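Local coordinates for uncharacterized protein Atu2773 (Agrobacterium tumefaciens, PDB 2QV5) that is of unknown function but belongs to the divergent polysaccharide deacetylase family and may therefore act on a carbohydrate substrate, at residues D202-A207 and G235-E240. Residues are numbered along the deposited sequence; the frame is centred on the assembly and turned at random.
Sequences DLERIA and GGRGIE
E204 is the residue of helix 193-210 that reaches R237 and I239, at the turn leading into strand 239-241. L203, just before it, faces the sheet instead and packs on V32 and I34 of strand 30-39. The E204 side chain runs out extended, with CG anti to the backbone N (chi1 172°), which carries the carboxylate across to the turn. There it forms a salt bridge with R237. E204 OE1 takes a hydrogen bond from R237 NH2 at 3.0 Å. That bond is bent, and NH2 approaches from above the carboxylate plane, 46° out of it. R237 NE adds weak bonds to both oxygens, 3.2 Å to E204 OE1 and 3.3 Å to E204 OE2. The carboxylate thus sits at the NE/NH2 edge of the guanidinium, the two planes 27° apart. A bend at chi3 turns this edge of R237 to the acid. Beside the charged pair, I239 CD1 touches E204 CG and E204 CD, each at 3.7 Å, and the two side chains cross at about a right angle. A207, one turn on, also points its CB toward the second segment but packs on T30 and V32. Beyond it in the same helix, R208 forms a salt bridge with E204 OE2. In this parallel-stranded fold the contact joins helix 193-210, which packs on the sheet, to the connection between helix 221-233 and strand 239-241. Two arginines share one carboxylate, which probably favours its ionised form, while I239 packs against CG and the carboxylate carbon of the same glutamate.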
ATOM      1  N   ASP A 202     -11.052   8.530  13.720  1.00 17.06           N
ATOM      2  CA  ASP A 202     -10.036   9.518  13.313  1.00 18.39           C
ATOM      3  C   ASP A 202     -10.013   9.636  11.788  1.00 13.69           C
ATOM      4  O   ASP A 202     -10.068  10.736  11.242  1.00 12.33           O
ATOM      5  CB  ASP A 202      -8.642   9.143  13.846  1.00 16.97           C
ATOM      6  CG  ASP A 202      -8.479   9.424  15.334  1.00 31.89           C
ATOM      7  OD1 ASP A 202      -9.377  10.054  15.937  1.00 31.71           O
ATOM      8  OD2 ASP A 202      -7.441   9.026  15.909  1.00 34.45           O
ATOM      9  N   LEU A 203     -10.007   8.491  11.112  1.00 10.74           N
ATOM     10  CA  LEU A 203     -10.004   8.439   9.651  1.00  9.96           C
ATOM     11  C   LEU A 203     -11.204   9.153   9.041  1.00 12.71           C
ATOM     12  O   LEU A 203     -11.065   9.934   8.086  1.00  8.56           O
ATOM     13  CB  LEU A 203      -9.961   6.983   9.161  1.00 17.48           C
ATOM     14  CG  LEU A 203      -9.742   6.737   7.655  1.00 17.70           C
ATOM     15  CD1 LEU A 203      -8.395   7.297   7.207  1.00 17.59           C
ATOM     16  CD2 LEU A 203      -9.828   5.242   7.360  1.00 12.62           C
ATOM     17  N   GLU A 204     -12.374   8.897   9.609  1.00 14.51           N
ATOM     18  CA  GLU A 204     -13.592   9.513   9.122  1.00 16.90           C
ATOM     19  C   GLU A 204     -13.529  11.035   9.316  1.00 15.63           C
ATOM     20  O   GLU A 204     -13.831  11.782   8.395  1.00 13.80           O
ATOM     21  CB  GLU A 204     -14.813   8.910   9.818  1.00 18.01           C
ATOM     22  CG  GLU A 204     -16.088   9.656   9.496  1.00 25.38           C
ATOM     23  CD  GLU A 204     -17.329   8.994  10.047  1.00 28.38           C
ATOM     24  OE1 GLU A 204     -17.250   7.849  10.547  1.00 32.15           O
ATOM     25  OE2 GLU A 204     -18.397   9.630   9.966  1.00 39.14           O
ATOM     26  N   ARG A 205     -13.104  11.473  10.499  1.00 17.46           N
ATOM     27  CA  ARG A 205     -12.960  12.898  10.805  1.00 18.75           C
ATOM     28  C   ARG A 205     -12.030  13.629   9.825  1.00 14.51           C
ATOM     29  O   ARG A 205     -12.386  14.687   9.292  1.00 15.80           O
ATOM     30  CB  ARG A 205     -12.476  13.086  12.254  1.00 23.36           C
ATOM     31  CG  ARG A 205     -12.168  14.543  12.619  1.00 26.96           C
ATOM     32  CD  ARG A 205     -11.673  14.754  14.061  1.00 26.08           C
ATOM     33  NE  ARG A 205     -10.758  13.726  14.577  1.00 32.97           N
ATOM     34  CZ  ARG A 205      -9.451  13.648  14.326  1.00 31.31           C
ATOM     35  NH1 ARG A 205      -8.843  14.518  13.528  1.00 27.68           N
ATOM     36  NH2 ARG A 205      -8.745  12.673  14.872  1.00 37.41           N
ATOM     37  N   ILE A 206     -10.845  13.057   9.593  1.00 11.35           N
ATOM     38  CA  ILE A 206      -9.864  13.606   8.645  1.00 14.81           C
ATOM     39  C   ILE A 206     -10.392  13.598   7.198  1.00 19.52           C
ATOM     40  O   ILE A 206     -10.261  14.591   6.486  1.00 17.78           O
ATOM     41  CB  ILE A 206      -8.499  12.857   8.746  1.00 12.78           C
ATOM     42  CG1 ILE A 206      -7.921  13.017  10.156  1.00 17.64           C
ATOM     43  CG2 ILE A 206      -7.488  13.364   7.689  1.00  9.51           C
ATOM     44  CD1 ILE A 206      -6.807  12.056  10.483  1.00 21.07           C
ATOM     45  N   ALA A 207     -10.993  12.483   6.784  1.00 15.65           N
ATOM     46  CA  ALA A 207     -11.649  12.382   5.481  1.00 16.13           C
ATOM     47  C   ALA A 207     -12.738  13.430   5.284  1.00  8.26           C
ATOM     48  O   ALA A 207     -12.799  14.038   4.233  1.00 11.56           O
ATOM     49  CB  ALA A 207     -12.236  10.998   5.286  1.00 13.31           C
ATOM     50  N   GLY A 235     -21.080   3.850   3.816  1.00 20.87           N
ATOM     51  CA  GLY A 235     -22.019   4.471   2.875  1.00 24.64           C
ATOM     52  C   GLY A 235     -23.199   5.195   3.497  1.00 28.28           C
ATOM     53  O   GLY A 235     -23.642   6.228   2.984  1.00 26.10           O
ATOM     54  N   GLY A 236     -23.686   4.673   4.621  1.00 26.43           N
ATOM     55  CA  GLY A 236     -24.792   5.286   5.357  1.00 29.46           C
ATOM     56  C   GLY A 236     -24.473   6.648   5.949  1.00 31.24           C
ATOM     57  O   GLY A 236     -25.381   7.383   6.346  1.00 29.91           O
ATOM     58  N   ARG A 237     -23.179   6.977   6.002  1.00 25.53           N
ATOM     59  CA  ARG A 237     -22.711   8.280   6.467  1.00 22.67           C
ATOM     60  C   ARG A 237     -22.043   9.123   5.364  1.00 22.19           C
ATOM     61  O   ARG A 237     -21.200   9.959   5.648  1.00 23.16           O
ATOM     62  CB  ARG A 237     -21.795   8.107   7.686  1.00 18.43           C
ATOM     63  CG  ARG A 237     -22.515   7.509   8.890  1.00 27.92           C
ATOM     64  CD  ARG A 237     -21.642   7.462  10.144  1.00 25.72           C
ATOM     65  NE  ARG A 237     -20.288   6.984   9.872  1.00 26.13           N
ATOM     66  CZ  ARG A 237     -19.945   5.705   9.739  1.00 30.41           C
ATOM     67  NH1 ARG A 237     -20.852   4.743   9.845  1.00 29.89           N
ATOM     68  NH2 ARG A 237     -18.682   5.386   9.495  1.00 22.61           N
ATOM     69  N   GLY A 238     -22.449   8.917   4.114  1.00 16.67           N
ATOM     70  CA  GLY A 238     -21.912   9.693   2.978  1.00 19.60           C
ATOM     71  C   GLY A 238     -20.442   9.485   2.627  1.00 18.67           C
ATOM     72  O   GLY A 238     -19.812  10.367   2.034  1.00 20.36           O
ATOM     73  N   ILE A 239     -19.895   8.324   2.980  1.00 17.95           N
ATOM     74  CA  ILE A 239     -18.488   8.002   2.694  1.00 15.41           C
ATOM     75  C   ILE A 239     -18.415   6.913   1.633  1.00 17.83           C
ATOM     76  O   ILE A 239     -18.990   5.842   1.814  1.00 16.96           O
ATOM     77  CB  ILE A 239     -17.741   7.533   3.965  1.00 19.88           C
ATOM     78  CG1 ILE A 239     -17.614   8.688   4.969  1.00 23.33           C
ATOM     79  CG2 ILE A 239     -16.346   6.984   3.630  1.00 17.04           C
ATOM     80  CD1 ILE A 239     -17.528   8.230   6.391  1.00 23.76           C
ATOM     81  N   GLU A 240     -17.734   7.202   0.528  1.00 13.72           N
ATOM     82  CA  GLU A 240     -17.415   6.177  -0.459  1.00 14.79           C
ATOM     83  C   GLU A 240     -16.008   5.618  -0.208  1.00 16.11           C
ATOM     84  O   GLU A 240     -15.031   6.370  -0.168  1.00 15.30           O
ATOM     85  CB  GLU A 240     -17.546   6.719  -1.891  1.00 12.53           C
ATOM     86  CG  GLU A 240     -17.294   5.642  -2.974  1.00 12.87           C
ATOM     87  CD  GLU A 240     -17.728   6.039  -4.380  1.00 22.72           C
ATOM     88  OE1 GLU A 240     -18.158   7.195  -4.584  1.00 27.05           O
ATOM     89  OE2 GLU A 240     -17.658   5.171  -5.289  1.00 21.33           O
TER